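Local coordinates for protein putative short-chain dehydrogenase/reductase (Burkholderia xenovorans, PDB 5K9Z) that probably interconverts alcohols and carbonyl compounds with NAD or NADP as hydride acceptor or donor, as other short-chain dehydrogenases/reductases do, at residues C[32-35]-C[36-40]; C[78-81]-C[82-85]; C[120-123]-C[124-128]; C[127-130]-C[131-135]; C[221-224]-C[225-229]. All coordinates share one frame; numbering follows the deposited sequence.

Interaction 1: residues C[32-35]-C[36-40]; sequences ARLM and AQEGA
A36 N bonds to A32 O and Q37 N to R33 O in regular i to i+4 fashion, before the backbone turns out of the helix at E38 and reaches A40, whose N binds M35 O at 2.9 Å. Together with the bond from G39 N to A36 O (3.0 Å), this 6-to-1 closure is a Schellman motif. It ends helix 26-37 in the first beta-alpha-beta unit of the Rossmann fold and leads into strand 41-46. G39 suits the C-prime position because its phi of 97° would press a CB against the preceding carbonyl oxygen. A40, just past the turn, sets its CB 4.3 Å from M35 CB, an apolar contact alongside the A40 N to M35 O bond, and its small methyl also touches L13. M35 turns its extended thioether chain inward, onto C91 and V93 of strand 91-94, while A36 touches V42 of strand 41-46. L34 and E38 run side by side in the same direction. With chi1 near -177°, L34 carries its isobutyl group opposite its own N, and CD1 comes to 4.2 Å from E38 CG. R33, on the exposed flank, has its own ionic partner in E58. E38 forms a salt bridge with R12 through OE1; its chain is folded at chi2 (-84°), and E38 CG comes to 3.2 Å from L34 O.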
loop_
_atom_site.group_PDB
_atom_site.type_symbol
_atom_site.label_atom_id
_atom_site.label_comp_id
_atom_site.label_asym_id
_atom_site.label_seq_id
_atom_site.Cartn_x
_atom_site.Cartn_y
_atom_site.Cartn_z
ATOM N N ALA C 32 24.580 -10.312 -9.978
ATOM C CA ALA C 32 25.960 -10.776 -9.874
ATOM C C ALA C 32 26.863 -10.015 -10.837
ATOM O O ALA C 32 27.947 -9.561 -10.456
ATOM C CB ALA C 32 26.037 -12.281 -10.142
ATOM N N ARG C 33 26.430 -9.862 -12.093
ATOM C CA ARG C 33 27.225 -9.121 -13.068
ATOM C C ARG C 33 27.458 -7.683 -12.612
ATOM O O ARG C 33 28.585 -7.182 -12.657
ATOM C CB ARG C 33 26.543 -9.113 -14.438
ATOM C CG ARG C 33 26.526 -10.433 -15.144
ATOM C CD ARG C 33 25.972 -10.302 -16.562
ATOM N NE ARG C 33 25.059 -11.407 -16.846
ATOM C CZ ARG C 33 25.389 -12.494 -17.532
ATOM N NH1 ARG C 33 24.490 -13.455 -17.728
ATOM N NH2 ARG C 33 26.617 -12.622 -18.023
ATOM N N LEU C 34 26.396 -6.987 -12.202
ATOM C CA LEU C 34 26.557 -5.570 -11.895
ATOM C C LEU C 34 27.397 -5.374 -10.641
ATOM O O LEU C 34 28.237 -4.470 -10.588
ATOM C CB LEU C 34 25.200 -4.885 -11.746
ATOM C CG LEU C 34 25.289 -3.370 -11.486
ATOM C CD1 LEU C 34 26.083 -2.661 -12.570
ATOM C CD2 LEU C 34 23.904 -2.750 -11.350
ATOM N N MET C 35 27.192 -6.209 -9.626
ATOM C CA MET C 35 27.991 -6.075 -8.409
ATOM C C MET C 35 29.467 -6.348 -8.685
ATOM O O MET C 35 30.343 -5.656 -8.150
ATOM C CB MET C 35 27.454 -6.997 -7.322
ATOM C CG MET C 35 26.110 -6.522 -6.768
ATOM S SD MET C 35 25.600 -7.480 -5.323
ATOM C CE MET C 35 24.271 -6.452 -4.701
ATOM N N ALA C 36 29.759 -7.333 -9.539
ATOM C CA ALA C 36 31.141 -7.566 -9.955
ATOM C C ALA C 36 31.700 -6.356 -10.694
ATOM O O ALA C 36 32.839 -5.941 -10.456
ATOM C CB ALA C 36 31.226 -8.819 -10.829
ATOM N N GLN C 37 30.914 -5.788 -11.611
ATOM C CA GLN C 37 31.315 -4.577 -12.319
ATOM C C GLN C 37 31.542 -3.408 -11.367
ATOM O O GLN C 37 32.402 -2.555 -11.623
ATOM C CB GLN C 37 30.254 -4.237 -13.362
ATOM C CG GLN C 37 30.543 -3.030 -14.225
ATOM C CD GLN C 37 29.390 -2.737 -15.163
ATOM O OE1 GLN C 37 28.758 -3.663 -15.685
ATOM N NE2 GLN C 37 29.090 -1.456 -15.366
ATOM N N GLU C 38 30.782 -3.340 -10.273
ATOM C CA GLU C 38 30.966 -2.294 -9.271
ATOM C C GLU C 38 32.104 -2.613 -8.307
ATOM O O GLU C 38 32.259 -1.911 -7.303
ATOM C CB GLU C 38 29.661 -2.057 -8.498
ATOM C CG GLU C 38 28.515 -1.488 -9.353
ATOM C CD GLU C 38 28.553 0.039 -9.521
ATOM O OE1 GLU C 38 27.737 0.558 -10.312
ATOM O OE2 GLU C 38 29.384 0.716 -8.875
ATOM N N GLY C 39 32.882 -3.660 -8.583
ATOM C CA GLY C 39 34.093 -3.950 -7.838
ATOM C C GLY C 39 33.968 -4.970 -6.725
ATOM O O GLY C 39 34.913 -5.122 -5.937
ATOM N N ALA C 40 32.839 -5.657 -6.616
ATOM C CA ALA C 40 32.626 -6.598 -5.528
ATOM C C ALA C 40 33.167 -7.989 -5.864
ATOM O O ALA C 40 33.218 -8.394 -7.033
ATOM C CB ALA C 40 31.138 -6.685 -5.197
#

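Interaction 2: residues C[78-81]-C[82-85]; sequences AVDE and ALRL
E81 and R84 form a salt bridge one turn apart, an i to i+3 pair on helix 72-86 of the Rossmann fold. R84 NH2 donates to E81 OE1 at 2.8 Å, with a fairly straight N-H...O angle of 161°; R84 NE adds a weak, longer bond to the same oxygen. The acceptor lies in the guanidinium plane, at its edge, but the donor comes from above the carboxylate plane, and the two flat groups are turned 57° apart. Both chains must fold to meet. E81 bends at chi2 (81°), and R84 stays extended as far as chi3, where a bend brings the guanidinium edge round to the E81 carboxylate. Long, flexible residues with opposite charges suit this solvent-facing position, where R84 is exposed. Four i to i+4 backbone bonds carry the helix beneath them, from A82 N to A78 O through L85 N to E81 O. D80, also exposed, binds a glycerol through OD1. Toward the protein the residues become apolar: A78 and V79 rest on L19 of strand 17-21, and the buried A82 is small, its CB 3.4 Å from V79 O. V79 CG1 meets L83 CD1 at 4.3 Å, an i to i+4 apolar contact between branched side chains. At the other flank L85 slants across the glutamate chain, its CD1 4.0 Å from E81 CG.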
loop_
_atom_site.group_PDB
_atom_site.type_symbol
_atom_site.label_atom_id
_atom_site.label_comp_id
_atom_site.label_asym_id
_atom_site.label_seq_id
_atom_site.Cartn_x
_atom_site.Cartn_y
_atom_site.Cartn_z
ATOM N N ALA C 78 26.746 -21.706 2.136
ATOM C CA ALA C 78 27.137 -20.679 1.169
ATOM C C ALA C 78 27.721 -19.450 1.869
ATOM O O ALA C 78 28.710 -18.868 1.400
ATOM C CB ALA C 78 25.944 -20.277 0.297
ATOM N N VAL C 79 27.103 -19.014 2.972
ATOM C CA VAL C 79 27.681 -17.933 3.777
ATOM C C VAL C 79 29.082 -18.309 4.248
ATOM O O VAL C 79 30.027 -17.514 4.145
ATOM C CB VAL C 79 26.764 -17.600 4.968
ATOM C CG1 VAL C 79 27.496 -16.691 5.974
ATOM C CG2 VAL C 79 25.494 -16.928 4.485
ATOM N N ASP C 80 29.237 -19.526 4.795
ATOM C CA ASP C 80 30.555 -19.960 5.256
ATOM C C ASP C 80 31.569 -19.959 4.118
ATOM O O ASP C 80 32.742 -19.626 4.323
ATOM C CB ASP C 80 30.477 -21.351 5.897
ATOM C CG ASP C 80 29.848 -21.331 7.284
ATOM O OD1 ASP C 80 29.852 -20.264 7.935
ATOM O OD2 ASP C 80 29.350 -22.387 7.724
ATOM N N GLU C 81 31.142 -20.361 2.918
ATOM C CA GLU C 81 32.024 -20.325 1.753
ATOM C C GLU C 81 32.475 -18.896 1.448
ATOM O O GLU C 81 33.651 -18.656 1.140
ATOM C CB GLU C 81 31.288 -20.913 0.543
ATOM C CG GLU C 81 32.009 -20.855 -0.789
ATOM C CD GLU C 81 33.039 -21.952 -0.977
ATOM O OE1 GLU C 81 33.345 -22.678 -0.004
ATOM O OE2 GLU C 81 33.513 -22.113 -2.124
ATOM N N ALA C 82 31.553 -17.937 1.496
ATOM C CA ALA C 82 31.953 -16.543 1.314
ATOM C C ALA C 82 32.986 -16.133 2.362
ATOM O O ALA C 82 34.010 -15.526 2.028
ATOM C CB ALA C 82 30.724 -15.629 1.353
ATOM N N LEU C 83 32.767 -16.514 3.623
ATOM C CA LEU C 83 33.712 -16.161 4.685
ATOM C C LEU C 83 35.055 -16.866 4.506
ATOM O O LEU C 83 36.104 -16.255 4.714
ATOM C CB LEU C 83 33.119 -16.501 6.050
ATOM C CG LEU C 83 31.849 -15.753 6.453
ATOM C CD1 LEU C 83 31.348 -16.301 7.778
ATOM C CD2 LEU C 83 32.083 -14.239 6.537
ATOM N N ARG C 84 35.046 -18.150 4.120
ATOM C CA ARG C 84 36.302 -18.875 3.923
ATOM C C ARG C 84 37.135 -18.261 2.806
ATOM O O ARG C 84 38.356 -18.120 2.938
ATOM C CB ARG C 84 36.016 -20.352 3.617
ATOM C CG ARG C 84 37.275 -21.208 3.463
ATOM C CD ARG C 84 36.943 -22.658 3.126
ATOM N NE ARG C 84 36.252 -22.792 1.851
ATOM C CZ ARG C 84 36.853 -22.784 0.667
ATOM N NH1 ARG C 84 38.172 -22.644 0.584
ATOM N NH2 ARG C 84 36.130 -22.920 -0.435
ATOM N N LEU C 85 36.489 -17.885 1.705
ATOM C CA LEU C 85 37.174 -17.334 0.538
ATOM C C LEU C 85 37.633 -15.896 0.758
ATOM O O LEU C 85 38.721 -15.517 0.318
ATOM C CB LEU C 85 36.247 -17.391 -0.677
ATOM C CG LEU C 85 35.922 -18.751 -1.291
ATOM C CD1 LEU C 85 34.881 -18.619 -2.398
ATOM C CD2 LEU C 85 37.191 -19.369 -1.856
#

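Interaction 3: residues C[120-123]-C[124-128]; sequences LLDG and VFYGI
Y126 folds its ring back along the helix onto D122, one turn earlier in the long helix 110-138 of the Rossmann fold. A chi1 of -57° sets the phenol beside its own backbone N, and the ring then lies over the carbonyl of D122, whose O sits 3.2 Å above the ring plane, displaced toward the rim. That oxygen also accepts the backbone bond from Y126 N. The side chain of D122 adds its methylene to the contact, CB standing 3.8 Å from Y126 CE2. Farther out, a water links the two polar ends: it donates to D122 OD2 and hydrogen-bonds Y126 OH at 2.9 Å. Tyrosine thus suits a position where the ring packs, also against E72 and V75 of helix 72-86, while the hydroxyl reaches water. F125, the most exposed of the group, has its CG opposite the backbone N (chi1 161°), which carries its ring away from the preceding turn. On the buried side V124 lodges against S145 and N94 of the central sheet, and its compact branched side chain brings CG2 to 3.5 Å from L120 O. G127 N bonds to G123 O at 3.1 Å. The helix has a wider, pi-type turn at 120-122. L121 O serves two donors: F125 N binds it nearly straight on, whereas the bond from V124 N is weak, at 3.0 Å with an N-H...O angle of only 121°.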
loop_
_atom_site.group_PDB
_atom_site.type_symbol
_atom_site.label_atom_id
_atom_site.label_comp_id
_atom_site.label_asym_id
_atom_site.label_seq_id
_atom_site.Cartn_x
_atom_site.Cartn_y
_atom_site.Cartn_z
ATOM N N LEU C 120 10.388 -19.385 -1.367
ATOM C CA LEU C 120 10.165 -17.944 -1.409
ATOM C C LEU C 120 10.174 -17.288 -0.040
ATOM O O LEU C 120 10.384 -16.069 0.042
ATOM C CB LEU C 120 8.851 -17.628 -2.134
ATOM C CG LEU C 120 8.833 -18.022 -3.624
ATOM C CD1 LEU C 120 7.514 -17.658 -4.319
ATOM C CD2 LEU C 120 9.997 -17.399 -4.378
ATOM N N LEU C 121 9.904 -18.037 1.021
ATOM C CA LEU C 121 9.865 -17.481 2.370
ATOM C C LEU C 121 10.912 -18.116 3.275
ATOM O O LEU C 121 11.739 -17.390 3.844
ATOM C CB LEU C 121 8.460 -17.651 2.979
ATOM C CG LEU C 121 8.316 -17.264 4.458
ATOM C CD1 LEU C 121 8.813 -15.841 4.708
ATOM C CD2 LEU C 121 6.864 -17.412 4.911
ATOM N N ASP C 122 10.913 -19.451 3.422
ATOM C CA ASP C 122 11.897 -20.080 4.302
ATOM C C ASP C 122 13.305 -19.731 3.854
ATOM O O ASP C 122 14.170 -19.416 4.682
ATOM C CB ASP C 122 11.726 -21.603 4.310
ATOM C CG ASP C 122 10.383 -22.054 4.853
ATOM O OD1 ASP C 122 9.692 -21.273 5.533
ATOM O OD2 ASP C 122 9.987 -23.193 4.530
ATOM N N GLY C 123 13.537 -19.750 2.535
ATOM C CA GLY C 123 14.854 -19.423 2.008
ATOM C C GLY C 123 15.309 -18.023 2.381
ATOM O O GLY C 123 16.502 -17.775 2.596
ATOM N N VAL C 124 14.373 -17.081 2.437
ATOM C CA VAL C 124 14.734 -15.721 2.849
ATOM C C VAL C 124 15.069 -15.684 4.335
ATOM O O VAL C 124 16.022 -15.013 4.755
ATOM C CB VAL C 124 13.605 -14.744 2.500
ATOM C CG1 VAL C 124 13.919 -13.374 3.056
ATOM C CG2 VAL C 124 13.406 -14.705 1.004
ATOM N N PHE C 125 14.268 -16.372 5.158
ATOM C CA PHE C 125 14.562 -16.460 6.588
ATOM C C PHE C 125 15.947 -17.051 6.841
ATOM O O PHE C 125 16.727 -16.514 7.644
ATOM C CB PHE C 125 13.484 -17.277 7.301
ATOM C CG PHE C 125 13.912 -17.797 8.657
ATOM C CD1 PHE C 125 14.252 -16.926 9.682
ATOM C CD2 PHE C 125 13.956 -19.158 8.902
ATOM C CE1 PHE C 125 14.644 -17.416 10.928
ATOM C CE2 PHE C 125 14.348 -19.656 10.142
ATOM C CZ PHE C 125 14.687 -18.789 11.151
ATOM N N TYR C 126 16.265 -18.166 6.175
ATOM C CA TYR C 126 17.579 -18.781 6.372
ATOM C C TYR C 126 18.686 -17.828 5.947
ATOM O O TYR C 126 19.708 -17.705 6.631
ATOM C CB TYR C 126 17.704 -20.090 5.578
ATOM C CG TYR C 126 16.665 -21.156 5.864
ATOM C CD1 TYR C 126 16.135 -21.326 7.136
ATOM C CD2 TYR C 126 16.192 -21.979 4.842
ATOM C CE1 TYR C 126 15.176 -22.279 7.391
ATOM C CE2 TYR C 126 15.232 -22.966 5.093
ATOM C CZ TYR C 126 14.727 -23.100 6.363
ATOM O OH TYR C 126 13.771 -24.051 6.617
ATOM N N GLY C 127 18.490 -17.134 4.820
ATOM C CA GLY C 127 19.494 -16.193 4.357
ATOM C C GLY C 127 19.684 -15.020 5.305
ATOM O O GLY C 127 20.808 -14.592 5.563
ATOM N N ILE C 128 18.589 -14.465 5.824
ATOM C CA ILE C 128 18.736 -13.377 6.788
ATOM C C ILE C 128 19.424 -13.898 8.043
ATOM O O ILE C 128 20.370 -13.293 8.559
ATOM C CB ILE C 128 17.370 -12.745 7.114
ATOM C CG1 ILE C 128 16.776 -12.078 5.864
ATOM C CG2 ILE C 128 17.506 -11.696 8.266
ATOM C CD1 ILE C 128 15.369 -11.593 6.072
HETATM O O HOH W 1 12.610 -25.029 4.178
#

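Interaction 4: residues C[127-130]-C[131-135]; sequences GIKH and AARAM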
loop_
_atom_site.group_PDB
_atom_site.type_symbol
_atom_site.label_atom_id
_atom_site.label_comp_id
_atom_site.label_asym_id
_atom_site.label_seq_id
_atom_site.Cartn_x
_atom_site.Cartn_y
_atom_site.Cartn_z
ATOM N N GLY C 127 18.490 -17.134 4.820
ATOM C CA GLY C 127 19.494 -16.193 4.357
ATOM C C GLY C 127 19.684 -15.020 5.305
ATOM O O GLY C 127 20.808 -14.592 5.563
ATOM N N ILE C 128 18.589 -14.465 5.824
ATOM C CA ILE C 128 18.736 -13.377 6.788
ATOM C C ILE C 128 19.424 -13.898 8.043
ATOM O O ILE C 128 20.370 -13.293 8.559
ATOM C CB ILE C 128 17.370 -12.745 7.114
ATOM C CG1 ILE C 128 16.776 -12.078 5.864
ATOM C CG2 ILE C 128 17.506 -11.696 8.266
ATOM C CD1 ILE C 128 15.369 -11.593 6.072
ATOM N N LYS C 129 18.975 -15.047 8.532
ATOM C CA LYS C 129 19.551 -15.601 9.756
ATOM C C LYS C 129 21.063 -15.766 9.631
ATOM O O LYS C 129 21.823 -15.252 10.455
ATOM C CB LYS C 129 18.882 -16.931 10.088
ATOM C CG LYS C 129 19.552 -17.696 11.235
ATOM C CD LYS C 129 18.801 -18.989 11.488
ATOM C CE LYS C 129 19.555 -19.901 12.470
ATOM N NZ LYS C 129 18.816 -21.182 12.652
ATOM N N HIS C 130 21.523 -16.464 8.593
ATOM C CA HIS C 130 22.945 -16.793 8.530
ATOM C C HIS C 130 23.805 -15.636 8.036
ATOM O O HIS C 130 24.934 -15.473 8.506
ATOM C CB HIS C 130 23.141 -18.067 7.722
ATOM C CG HIS C 130 22.555 -19.252 8.418
ATOM N ND1 HIS C 130 23.214 -19.905 9.441
ATOM C CD2 HIS C 130 21.333 -19.828 8.327
ATOM C CE1 HIS C 130 22.442 -20.864 9.919
ATOM N NE2 HIS C 130 21.296 -20.843 9.259
ATOM N N ALA C 131 23.306 -14.810 7.110
ATOM C CA ALA C 131 24.061 -13.605 6.761
ATOM C C ALA C 131 24.229 -12.692 7.977
ATOM O O ALA C 131 25.314 -12.144 8.216
ATOM C CB ALA C 131 23.370 -12.848 5.618
ATOM N N ALA C 132 23.174 -12.547 8.780
ATOM C CA ALA C 132 23.247 -11.677 9.944
ATOM C C ALA C 132 24.253 -12.195 10.966
ATOM O O ALA C 132 24.943 -11.401 11.612
ATOM C CB ALA C 132 21.859 -11.524 10.572
ATOM N N ARG C 133 24.342 -13.524 11.133
ATOM C CA ARG C 133 25.348 -14.098 12.020
ATOM C C ARG C 133 26.745 -13.633 11.640
ATOM O O ARG C 133 27.563 -13.322 12.511
ATOM C CB ARG C 133 25.282 -15.625 11.992
ATOM C CG ARG C 133 24.154 -16.237 12.780
ATOM C CD ARG C 133 24.208 -17.784 12.681
ATOM N NE ARG C 133 23.204 -18.399 13.540
ATOM C CZ ARG C 133 23.135 -19.702 13.807
ATOM N NH1 ARG C 133 24.020 -20.541 13.274
ATOM N NH2 ARG C 133 22.180 -20.162 14.610
ATOM N N ALA C 134 27.054 -13.612 10.346
ATOM C CA ALA C 134 28.363 -13.107 9.939
ATOM C C ALA C 134 28.452 -11.594 10.127
ATOM O O ALA C 134 29.505 -11.064 10.504
ATOM C CB ALA C 134 28.648 -13.507 8.488
ATOM N N MET C 135 27.351 -10.884 9.890
ATOM C CA MET C 135 27.422 -9.433 9.774
ATOM C C MET C 135 27.426 -8.736 11.125
ATOM O O MET C 135 28.093 -7.706 11.272
ATOM C CB MET C 135 26.279 -8.915 8.902
ATOM C CG MET C 135 26.464 -9.290 7.441
ATOM S SD MET C 135 24.998 -8.871 6.494
ATOM C CE MET C 135 25.485 -9.372 4.841
#
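K129 is fully extended, all four of its torsions lying near 180°, and R133 is stretched from CG to NE after a chi1 of -77° that lays it back along the helix; the two chains consequently run side by side in the same direction. Their meeting is not a bond between charges. K129 CE lies over one face of the R133 guanidinium, 3.4 Å from NH2, and this methylene, rather than the ammonium, makes the contact. The like charges stay near, K129 NZ being 4.0 Å from R133 NH2, and the salt bridge from K129 NZ to E72 on helix 72-86 probably eases this crowding. H130 CE1 comes over the same guanidinium face, 3.7 Å from R133 NH1, with the ring and guanidinium planes steeply inclined at 67°. The imidazole is held at both nitrogens, NE2 by E72 and ND1 by a bound glycerol, so E72 serves the lysine and the histidine together. This polar flank belongs to helix 110-138 of the Rossmann fold, which packs on the parallel sheet through its other flank. There the residues are small or apolar: I128, A131, A132 and M135 all touch I143 of strand 141-146. Alanine lets the backbone approach the strand closely, and the longer I128 and M135 also reach strand 91-94, at N94 and M92. A132 N binds I128 O at 2.9 Å, and A131 N does the same with G127 O. Farther along, A134 N makes a weak bond to H130 O at 3.4 Å.

Interaction 5: residues C[221-224]-C[225-229]; sequences TPLM and PQEIA
M224 and E227 exchange two bonds at the N-terminal end of helix 225-236: E227 N donates to M224 O at 3.0 Å, a backbone i to i+3 bond, and M224 N returns a bond to E227 OE2 at 2.9 Å. The bond from M224 N to the carboxylate is like the glutamate half of a capping box, though M224 has no side-chain acceptor to complete one. The glutamate's OE2 is approached from above the carboxylate plane, 48° out of it, and its position near the helix start would probably favour the negative charge. The packed side is apolar. L223 CD2 meets I228 CD1 at 4.1 Å, the two side chains crossing at about a right angle, and both residues reach V250 of the parallel sheet. L223 CD1 also lies 3.8 Å from E227 CB. P225 suits the first turn, where its missing N-H costs no helical bond, and it lies against A30 of helix 26-37. Tightest is M224 CB against P225 CD, at 3.5 Å closer than usual van der Waals contact. The solvent side is looser: Q226 and E227 are exposed. M224 itself, bent at chi2 and chi3, folds over the proline so that CE comes to 4.0 Å from P225 CD.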
loop_
_atom_site.group_PDB
_atom_site.type_symbol
_atom_site.label_atom_id
_atom_site.label_comp_id
_atom_site.label_asym_id
_atom_site.label_seq_id
_atom_site.Cartn_x
_atom_site.Cartn_y
_atom_site.Cartn_z
ATOM N N THR C 221 7.478 0.901 -21.792
ATOM C CA THR C 221 8.746 0.225 -22.036
ATOM C C THR C 221 8.957 -0.927 -21.047
ATOM O O THR C 221 8.464 -0.870 -19.917
ATOM C CB THR C 221 9.899 1.224 -21.914
ATOM O OG1 THR C 221 9.801 1.869 -20.636
ATOM C CG2 THR C 221 9.817 2.273 -23.039
ATOM N N PRO C 222 9.710 -1.960 -21.431
ATOM C CA PRO C 222 9.814 -3.159 -20.583
ATOM C C PRO C 222 10.841 -3.029 -19.460
ATOM O O PRO C 222 11.942 -2.500 -19.643
ATOM C CB PRO C 222 10.228 -4.251 -21.578
ATOM C CG PRO C 222 10.991 -3.519 -22.621
ATOM C CD PRO C 222 10.350 -2.155 -22.749
ATOM N N LEU C 223 10.462 -3.520 -18.280
ATOM C CA LEU C 223 11.396 -3.625 -17.163
ATOM C C LEU C 223 12.427 -4.721 -17.435
ATOM O O LEU C 223 12.070 -5.839 -17.821
ATOM C CB LEU C 223 10.637 -3.917 -15.878
ATOM C CG LEU C 223 11.486 -4.155 -14.629
ATOM C CD1 LEU C 223 12.349 -2.942 -14.332
ATOM C CD2 LEU C 223 10.585 -4.471 -13.452
ATOM N N MET C 224 13.709 -4.389 -17.288
ATOM C CA MET C 224 14.751 -5.377 -17.569
ATOM C C MET C 224 15.439 -5.795 -16.269
ATOM O O MET C 224 15.457 -5.026 -15.309
ATOM C CB MET C 224 15.797 -4.847 -18.566
ATOM C CG MET C 224 15.216 -4.456 -19.936
ATOM S SD MET C 224 14.508 -5.872 -20.826
ATOM C CE MET C 224 15.938 -6.923 -21.076
ATOM N N PRO C 225 15.983 -7.018 -16.192
ATOM C CA PRO C 225 16.625 -7.450 -14.935
ATOM C C PRO C 225 17.743 -6.540 -14.485
ATOM O O PRO C 225 17.965 -6.400 -13.277
ATOM C CB PRO C 225 17.145 -8.848 -15.267
ATOM C CG PRO C 225 16.336 -9.298 -16.431
ATOM C CD PRO C 225 16.039 -8.061 -17.229
ATOM N N GLN C 226 18.449 -5.913 -15.422
ATOM C CA GLN C 226 19.546 -5.022 -15.070
ATOM C C GLN C 226 19.078 -3.870 -14.179
ATOM O O GLN C 226 19.847 -3.364 -13.350
ATOM C CB GLN C 226 20.191 -4.505 -16.363
ATOM C CG GLN C 226 20.917 -5.566 -17.207
ATOM C CD GLN C 226 20.015 -6.665 -17.797
ATOM O OE1 GLN C 226 18.906 -6.406 -18.264
ATOM N NE2 GLN C 226 20.506 -7.908 -17.768
ATOM N N GLU C 227 17.823 -3.439 -14.333
ATOM C CA GLU C 227 17.311 -2.333 -13.524
ATOM C C GLU C 227 17.095 -2.747 -12.079
ATOM O O GLU C 227 17.300 -1.939 -11.163
ATOM C CB GLU C 227 16.013 -1.790 -14.121
ATOM C CG GLU C 227 16.225 -1.195 -15.473
ATOM C CD GLU C 227 14.923 -0.936 -16.188
ATOM O OE1 GLU C 227 14.177 -0.037 -15.754
ATOM O OE2 GLU C 227 14.647 -1.648 -17.170
ATOM N N ILE C 228 16.670 -3.991 -11.854
ATOM C CA ILE C 228 16.559 -4.492 -10.487
ATOM C C ILE C 228 17.941 -4.651 -9.874
ATOM O O ILE C 228 18.167 -4.284 -8.713
ATOM C CB ILE C 228 15.776 -5.819 -10.457
ATOM C CG1 ILE C 228 14.439 -5.644 -11.168
ATOM C CG2 ILE C 228 15.598 -6.302 -8.996
ATOM C CD1 ILE C 228 13.644 -4.474 -10.654
ATOM N N ALA C 229 18.894 -5.179 -10.657
ATOM C CA ALA C 229 20.280 -5.192 -10.213
ATOM C C ALA C 229 20.719 -3.799 -9.766
ATOM O O ALA C 229 21.323 -3.642 -8.702
ATOM C CB ALA C 229 21.179 -5.721 -11.333
#

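All five are local contacts within or at the ends of helices that flank one Rossmann-type parallel sheet: interaction 1 closes a helix, interaction 5 opens one, and 2, 3 and 4 lie within helices. Interactions 3 and 4 are successive parts of helix 110-138, sharing G127 and I128, with centres about 10 Å apart. Interaction 2 lies on the neighbouring helix and meets interaction 4 directly: V79 CG1 is 3.8 Å from H130 O, and L83 CD1 is 4.0 Å from A134 CB. Interactions 1 and 5 form a second pair, where L34 CD2 packs 3.7 Å from A229 C. Interactions 3 and 5 lie on opposite sides of the chain's centre. Glycerol, probably from crystallisation, binds at interactions 2 and 4.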